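Local coordinates for fiber protein (Snake adenovirus 1, PDB 4UMI) that probably forms trimeric spikes at the capsid vertices and, through this head domain, attaches the virion to its host cell, at residues K115-A120 with A138-G143; I107-Q112 with P151-L156; P99-S104 with R124-G129. All coordinates share one frame; numbering follows the deposited sequence. Where two conformers were deposited one is given.

Interaction 1. Residues K115-A120 with A138-G143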
# COMPACT_ATOMS: atom_id res chain seq x y z
N LYS A 115 -23.87 -15.33 2.05
CA LYS A 115 -24.13 -15.36 0.60
C LYS A 115 -22.99 -15.90 -0.26
O LYS A 115 -23.09 -15.89 -1.49
CB LYS A 115 -24.48 -13.95 0.13
CG LYS A 115 -25.61 -13.33 0.93
CD LYS A 115 -26.11 -12.04 0.29
CE LYS A 115 -26.84 -11.18 1.30
NZ LYS A 115 -27.27 -9.88 0.71
N GLY A 116 -21.90 -16.36 0.37
CA GLY A 116 -20.79 -16.95 -0.37
C GLY A 116 -19.71 -16.00 -0.82
O GLY A 116 -18.76 -16.41 -1.49
N VAL A 117 -19.82 -14.72 -0.48
CA VAL A 117 -18.72 -13.78 -0.72
C VAL A 117 -17.61 -14.12 0.24
O VAL A 117 -17.87 -14.37 1.39
CB VAL A 117 -19.15 -12.31 -0.50
CG1 VAL A 117 -17.98 -11.35 -0.61
CG2 VAL A 117 -20.25 -11.90 -1.47
N SER A 118 -16.37 -14.08 -0.23
CA SER A 118 -15.23 -14.39 0.60
C SER A 118 -14.18 -13.31 0.53
O SER A 118 -13.93 -12.75 -0.55
CB SER A 118 -14.69 -15.77 0.33
OG SER A 118 -14.13 -15.81 -0.93
N PHE A 119 -13.60 -13.03 1.69
CA PHE A 119 -12.49 -12.11 1.84
C PHE A 119 -11.30 -12.81 2.46
O PHE A 119 -11.48 -13.68 3.29
CB PHE A 119 -12.83 -10.92 2.77
CG PHE A 119 -13.42 -9.76 2.07
CD1 PHE A 119 -14.74 -9.74 1.69
CD2 PHE A 119 -12.66 -8.65 1.85
CE1 PHE A 119 -15.26 -8.64 1.06
CE2 PHE A 119 -13.16 -7.54 1.23
CZ PHE A 119 -14.47 -7.53 0.85
N ALA A 120 -10.09 -12.39 2.10
CA ALA A 120 -8.90 -12.71 2.86
C ALA A 120 -8.42 -11.44 3.49
O ALA A 120 -8.34 -10.37 2.85
CB ALA A 120 -7.84 -13.30 1.97
N ALA A 138 -6.66 -6.27 2.96
CA ALA A 138 -7.92 -6.93 2.61
C ALA A 138 -7.99 -7.20 1.11
O ALA A 138 -7.62 -6.33 0.32
CB ALA A 138 -9.09 -6.05 2.98
N TYR A 139 -8.50 -8.37 0.73
CA TYR A 139 -8.67 -8.72 -0.67
C TYR A 139 -9.92 -9.54 -0.86
O TYR A 139 -10.21 -10.43 -0.07
CB TYR A 139 -7.47 -9.58 -1.17
CG TYR A 139 -7.74 -10.22 -2.52
CD1 TYR A 139 -7.70 -9.48 -3.68
CD2 TYR A 139 -8.12 -11.55 -2.63
CE1 TYR A 139 -8.04 -10.01 -4.91
CE2 TYR A 139 -8.44 -12.10 -3.85
CZ TYR A 139 -8.39 -11.33 -4.99
OH TYR A 139 -8.73 -11.84 -6.22
N SER A 140 -10.69 -9.23 -1.92
CA SER A 140 -11.70 -10.18 -2.36
C SER A 140 -11.72 -10.15 -3.89
O SER A 140 -11.68 -9.08 -4.47
CB SER A 140 -13.08 -9.78 -1.86
OG SER A 140 -14.08 -10.66 -2.33
N GLY A 141 -11.96 -11.31 -4.49
CA GLY A 141 -12.19 -11.38 -5.92
C GLY A 141 -13.63 -11.04 -6.29
O GLY A 141 -13.97 -10.86 -7.45
N ASP A 142 -14.50 -11.09 -5.32
CA ASP A 142 -15.91 -10.91 -5.52
C ASP A 142 -16.29 -9.46 -5.65
O ASP A 142 -15.52 -8.55 -5.33
CB ASP A 142 -16.65 -11.54 -4.35
CG ASP A 142 -16.42 -13.06 -4.25
OD1 ASP A 142 -16.37 -13.73 -5.33
OD2 ASP A 142 -16.25 -13.57 -3.10
N GLY A 143 -17.46 -9.23 -6.20
CA GLY A 143 -18.12 -7.96 -6.05
C GLY A 143 -18.82 -7.94 -4.71
O GLY A 143 -19.05 -8.97 -4.05
O HOH W 1 -16.33 -16.40 -2.96
O HOH W 2 -12.51 -13.72 -2.82
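V117 lays CG1 alongside the D142 carboxylate, 3.8 Å from D142 OD2, where two antiparallel strands run out into loops. That same OD2 receives the backbone N of S118 at 2.9 Å in a nearly straight bond (168°). A water donating to both G116 O and D142 OD2 ties the loop side of the contact together, giving the carboxylate oxygen a second donor. The carbonyl of S118 is gripped twice, by a second water that also takes the N-H of G141 and by the hydroxyl of S140, whose OG lies 2.7 Å from S118 O and is tilted from the carbonyl plane. A chi1 of 178° swings the S140 hydroxyl across to S118, while its oxygen accepts from D142 N in an ST turn that bends the chain just after the strand ends. F119 lays one face of its ring under S140: the serine CB stands 3.6 Å from the ring centroid, only 4° off the normal, a CH-pi contact over the centre. At A120 the regular hydrogen-bonded pair with Y139 begins, A120 N to Y139 O and Y139 N to A120 O both measuring 2.9 Å. Strands 118-128 and 131-140 form this hairpin, flanked in their sheet by strands 101-112 and 198-206; L144 and F148 also pack on F119, and Y204 of the second subunit packs on Y139.

Interaction 2. Residues I107-Q112 with P151-L156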
# COMPACT_ATOMS: atom_id res chain seq x y z
N ILE A 107 -0.39 -12.50 10.37
CA ILE A 107 -1.39 -13.56 10.31
C ILE A 107 -2.36 -13.28 9.15
O ILE A 107 -2.51 -12.15 8.72
CB ILE A 107 -2.21 -13.68 11.63
CG1 ILE A 107 -2.99 -12.40 11.98
CG2 ILE A 107 -1.32 -14.08 12.79
CD1 ILE A 107 -3.95 -12.47 13.16
N ALA A 108 -3.03 -14.29 8.65
CA ALA A 108 -4.03 -14.15 7.62
C ALA A 108 -5.18 -15.07 7.89
O ALA A 108 -5.01 -16.12 8.53
CB ALA A 108 -3.47 -14.41 6.26
N GLU A 109 -6.35 -14.72 7.38
CA GLU A 109 -7.57 -15.47 7.67
C GLU A 109 -8.55 -15.25 6.53
O GLU A 109 -8.64 -14.14 5.98
CB GLU A 109 -8.13 -14.90 8.97
CG GLU A 109 -9.28 -15.61 9.59
CD GLU A 109 -9.51 -15.06 10.98
OE1 GLU A 109 -8.50 -14.81 11.72
OE2 GLU A 109 -10.68 -14.90 11.33
N GLU A 110 -9.34 -16.27 6.20
CA GLU A 110 -10.37 -16.19 5.18
C GLU A 110 -11.72 -16.12 5.88
O GLU A 110 -11.97 -16.92 6.78
CB GLU A 110 -10.30 -17.42 4.29
CG GLU A 110 -11.23 -17.37 3.10
CD GLU A 110 -10.67 -16.59 1.94
OE1 GLU A 110 -9.44 -16.40 1.89
OE2 GLU A 110 -11.48 -16.17 1.09
N LEU A 111 -12.54 -15.15 5.49
CA LEU A 111 -13.89 -14.96 6.02
C LEU A 111 -14.90 -15.10 4.90
O LEU A 111 -14.64 -14.75 3.77
CB LEU A 111 -14.08 -13.58 6.66
CG LEU A 111 -13.43 -13.38 8.02
CD1 LEU A 111 -11.93 -13.51 8.02
CD2 LEU A 111 -13.80 -12.07 8.65
N GLN A 112 -16.06 -15.64 5.24
CA GLN A 112 -17.09 -15.82 4.24
C GLN A 112 -18.43 -15.46 4.87
O GLN A 112 -18.71 -15.79 6.03
CB GLN A 112 -17.06 -17.27 3.75
CG GLN A 112 -18.00 -17.60 2.61
CD GLN A 112 -17.85 -19.03 2.13
OE1 GLN A 112 -16.78 -19.64 2.26
NE2 GLN A 112 -18.91 -19.58 1.57
N PRO A 151 -17.99 -13.91 10.88
CA PRO A 151 -17.26 -14.18 12.09
C PRO A 151 -15.77 -14.15 11.88
O PRO A 151 -15.28 -14.66 10.86
CB PRO A 151 -17.69 -15.61 12.45
CG PRO A 151 -18.87 -15.92 11.62
CD PRO A 151 -18.78 -15.06 10.41
N ALA A 152 -15.06 -13.53 12.81
CA ALA A 152 -13.60 -13.44 12.78
C ALA A 152 -13.04 -14.18 13.99
O ALA A 152 -13.68 -14.25 15.03
CB ALA A 152 -13.19 -12.00 12.83
N SER A 153 -11.83 -14.70 13.85
CA SER A 153 -11.14 -15.33 14.99
C SER A 153 -10.95 -14.37 16.16
O SER A 153 -10.98 -13.15 16.00
CB SER A 153 -9.78 -15.86 14.56
OG SER A 153 -8.86 -14.83 14.29
N ALA A 154 -10.72 -14.92 17.35
CA ALA A 154 -10.39 -14.09 18.49
C ALA A 154 -9.14 -13.28 18.23
O ALA A 154 -9.04 -12.14 18.65
CB ALA A 154 -10.18 -14.96 19.71
N GLU A 155 -8.15 -13.89 17.57
CA GLU A 155 -6.89 -13.19 17.33
C GLU A 155 -7.08 -12.01 16.39
O GLU A 155 -6.60 -10.91 16.67
CB GLU A 155 -5.85 -14.14 16.78
CG GLU A 155 -4.47 -13.52 16.71
CD GLU A 155 -3.34 -14.49 16.38
OE1 GLU A 155 -3.59 -15.66 16.03
OE2 GLU A 155 -2.19 -14.04 16.44
N LEU A 156 -7.79 -12.23 15.28
CA LEU A 156 -8.05 -11.12 14.35
C LEU A 156 -8.90 -10.04 15.01
O LEU A 156 -8.65 -8.84 14.84
CB LEU A 156 -8.69 -11.62 13.08
CG LEU A 156 -8.92 -10.57 12.00
CD1 LEU A 156 -7.66 -9.81 11.60
CD2 LEU A 156 -9.54 -11.21 10.78
O HOH W 3 -12.69 -16.53 10.29
O HOH W 4 -15.93 -16.11 8.36
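E109 holds the start of helix 154-161 with both oxygens of its carboxylate. OE1 takes the hydroxyl of S153 at 2.6 Å from OG, and OE2 takes the backbone N of S153 at 2.8 Å, with the N-H pointing almost straight at it (169°). Both donors arrive on the syn sides, modestly out of the carboxylate plane, so the paired bonds fix the rotation of the group. A water adds a further bond to OE2 and links it to P151 O. The glutamate gets there by an extended chain, with CG anti to the backbone N (chi1 -172°). One shell out, S153 is the N-cap of the helix: its OG accepts from L156 N at 3.0 Å while donating to E109, so strand, cap and first turn are joined through one hydroxyl. L156 lays its CB 3.5 Å from E109 OE1 and brings CD2 toward L111 CD1, and L111 also sets CG against P151 O at 3.6 Å. At the other end of the contact, CD1 of I107 meets CG of E155 at 3.7 Å. Another water bridges Q112 N and P151 O. The helix start thus lies against strand 101-112, outermost in its sheet within this chain, with strand 118-128 beside it; F121, F148 and A150 pack on L111, and A123 on I107 and L156.

Interaction 3. Residues P99-S104 with R124-G129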
# COMPACT_ATOMS: atom_id res chain seq x y z
N PRO A 99 16.79 2.77 13.41
CA PRO A 99 16.60 2.05 14.66
C PRO A 99 16.39 0.57 14.38
O PRO A 99 16.19 0.15 13.23
CB PRO A 99 15.31 2.63 15.19
CG PRO A 99 14.51 2.93 13.95
CD PRO A 99 15.55 3.45 12.98
N PRO A 100 16.41 -0.27 15.42
CA PRO A 100 16.12 -1.67 15.19
C PRO A 100 14.64 -1.85 14.81
O PRO A 100 13.78 -1.04 15.21
CB PRO A 100 16.41 -2.31 16.55
CG PRO A 100 16.30 -1.24 17.51
CD PRO A 100 16.70 0.02 16.83
N SER A 101 14.32 -2.92 14.07
CA SER A 101 12.94 -3.19 13.67
C SER A 101 12.70 -4.68 13.66
O SER A 101 13.65 -5.47 13.51
CB SER A 101 12.66 -2.56 12.32
OG SER A 101 13.47 -3.14 11.34
N LYS A 102 11.44 -5.07 13.79
CA LYS A 102 11.06 -6.45 13.60
C LYS A 102 9.60 -6.51 13.25
O LYS A 102 8.82 -5.58 13.52
CB LYS A 102 11.32 -7.30 14.82
CG LYS A 102 10.42 -7.02 16.00
CD LYS A 102 10.85 -7.88 17.17
CE LYS A 102 10.03 -7.59 18.40
NZ LYS A 102 10.39 -8.52 19.50
N THR A 103 9.20 -7.63 12.66
CA THR A 103 7.79 -7.97 12.48
C THR A 103 7.32 -8.81 13.65
O THR A 103 7.87 -9.89 13.87
CB THR A 103 7.59 -8.74 11.19
OG1 THR A 103 8.10 -7.97 10.10
CG2 THR A 103 6.12 -9.01 10.94
N SER A 104 6.41 -8.27 14.46
CA SER A 104 5.98 -8.92 15.69
C SER A 104 4.68 -9.71 15.52
O SER A 104 4.34 -10.51 16.37
CB SER A 104 5.83 -7.88 16.79
OG SER A 104 5.05 -6.81 16.32
N ARG A 124 -0.77 -7.41 10.15
CA ARG A 124 0.66 -7.33 10.33
C ARG A 124 1.00 -6.27 11.36
O ARG A 124 0.38 -5.21 11.36
CB ARG A 124 1.38 -7.12 9.00
CG ARG A 124 2.87 -7.15 9.03
CD ARG A 124 3.38 -6.67 7.67
NE ARG A 124 3.30 -7.66 6.63
CZ ARG A 124 3.55 -7.43 5.34
NH1 ARG A 124 3.89 -6.20 4.92
NH2 ARG A 124 3.45 -8.43 4.44
N GLU A 125 1.96 -6.55 12.24
CA GLU A 125 2.50 -5.56 13.15
C GLU A 125 4.00 -5.48 12.92
O GLU A 125 4.72 -6.49 12.94
CB GLU A 125 2.17 -5.86 14.61
CG GLU A 125 2.71 -4.78 15.51
CD GLU A 125 2.42 -5.01 16.97
OE1 GLU A 125 1.28 -4.84 17.40
OE2 GLU A 125 3.35 -5.35 17.70
N GLU A 126 4.48 -4.25 12.72
CA GLU A 126 5.92 -3.96 12.64
C GLU A 126 6.26 -3.07 13.83
O GLU A 126 5.49 -2.17 14.18
CB GLU A 126 6.30 -3.19 11.34
CG GLU A 126 7.81 -3.02 11.23
CD GLU A 126 8.33 -2.07 10.16
OE1 GLU A 126 7.59 -1.62 9.29
OE2 GLU A 126 9.54 -1.76 10.20
N GLU A 127 7.40 -3.30 14.45
CA GLU A 127 7.92 -2.40 15.45
C GLU A 127 9.19 -1.82 14.90
O GLU A 127 10.03 -2.54 14.38
CB GLU A 127 8.17 -3.15 16.73
CG GLU A 127 6.91 -3.69 17.39
CD GLU A 127 7.18 -4.66 18.50
OE1 GLU A 127 8.32 -4.82 18.91
OE2 GLU A 127 6.22 -5.29 18.96
N LEU A 128 9.38 -0.51 15.03
CA LEU A 128 10.63 0.12 14.54
C LEU A 128 10.95 1.23 15.51
O LEU A 128 10.18 2.21 15.65
CB LEU A 128 10.55 0.62 13.10
CG LEU A 128 9.57 1.67 12.65
CD1 LEU A 128 10.04 2.25 11.31
CD2 LEU A 128 8.21 1.01 12.50
N GLY A 129 12.06 1.10 16.22
CA GLY A 129 12.38 2.09 17.21
C GLY A 129 11.28 2.24 18.22
O GLY A 129 10.81 1.26 18.79
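R124 lays its CG near CG2 of T103, within the antiparallel pairing of strands 101-112 and 118-128, the two arms of a beta hairpin in the fibre head. Its guanidinium leaves this contact and pairs with E126 of the second subunit. E125 follows, its carbonyl accepting S104 N and its carboxylate the S104 hydroxyl: a chi1 of 50° turns S104 OG to within 2.6 Å of E125 OE2, on the anti side and well out of the carboxylate plane. The other oxygen, E125 OE1, is held by R134 of strand 131-140 in a salt bridge. E126 pairs with T103 without hydrogen bonds; it directs its carboxylate past S101 CB toward the third subunit, where R124 and Q122 bind OE1. E127 is tied to K102 in both directions, E127 N to K102 O at 2.8 Å and K102 N to E127 O at 3.0 Å. On one face K102 and E127 extend together, and CE of K102 touches E127 OE1 at 3.3 Å, but NZ remains 4.3 Å from that oxygen, too far for a salt bridge. E127 OE2 lies 3.1 Å from E125 OE2, a closeness that could raise the proton affinity of one of them. L128 sets its CB against S101 CB on the face that also carries E126 and T103. G129 N donates to P100 O at 2.9 Å, while P99 CB packs 3.6 Å from G129 CA.

How the interactions relate
All three contacts use the sheet ordered 101-112, 118-128, 131-140, 198-206. Interaction 1 joins its two middle strands, interaction 3 pairs the first two at their far end, and interaction 2 lays the start of helix 154-161 on the outer strand. Interactions 1 and 2 have centres 13 Å apart and touch, F119 O lying 2.8 Å from L111 N; interaction 3 is about 29 Å from interaction 1 and 22 Å from interaction 2, centre to centre. Along the chain interaction 1 is nested within interaction 2, whereas interaction 3 alternates with both. Interactions 1 and 2 reach the second subunit, interaction 3 the second and third: one sheet packs the helix start and carries homotrimer contacts.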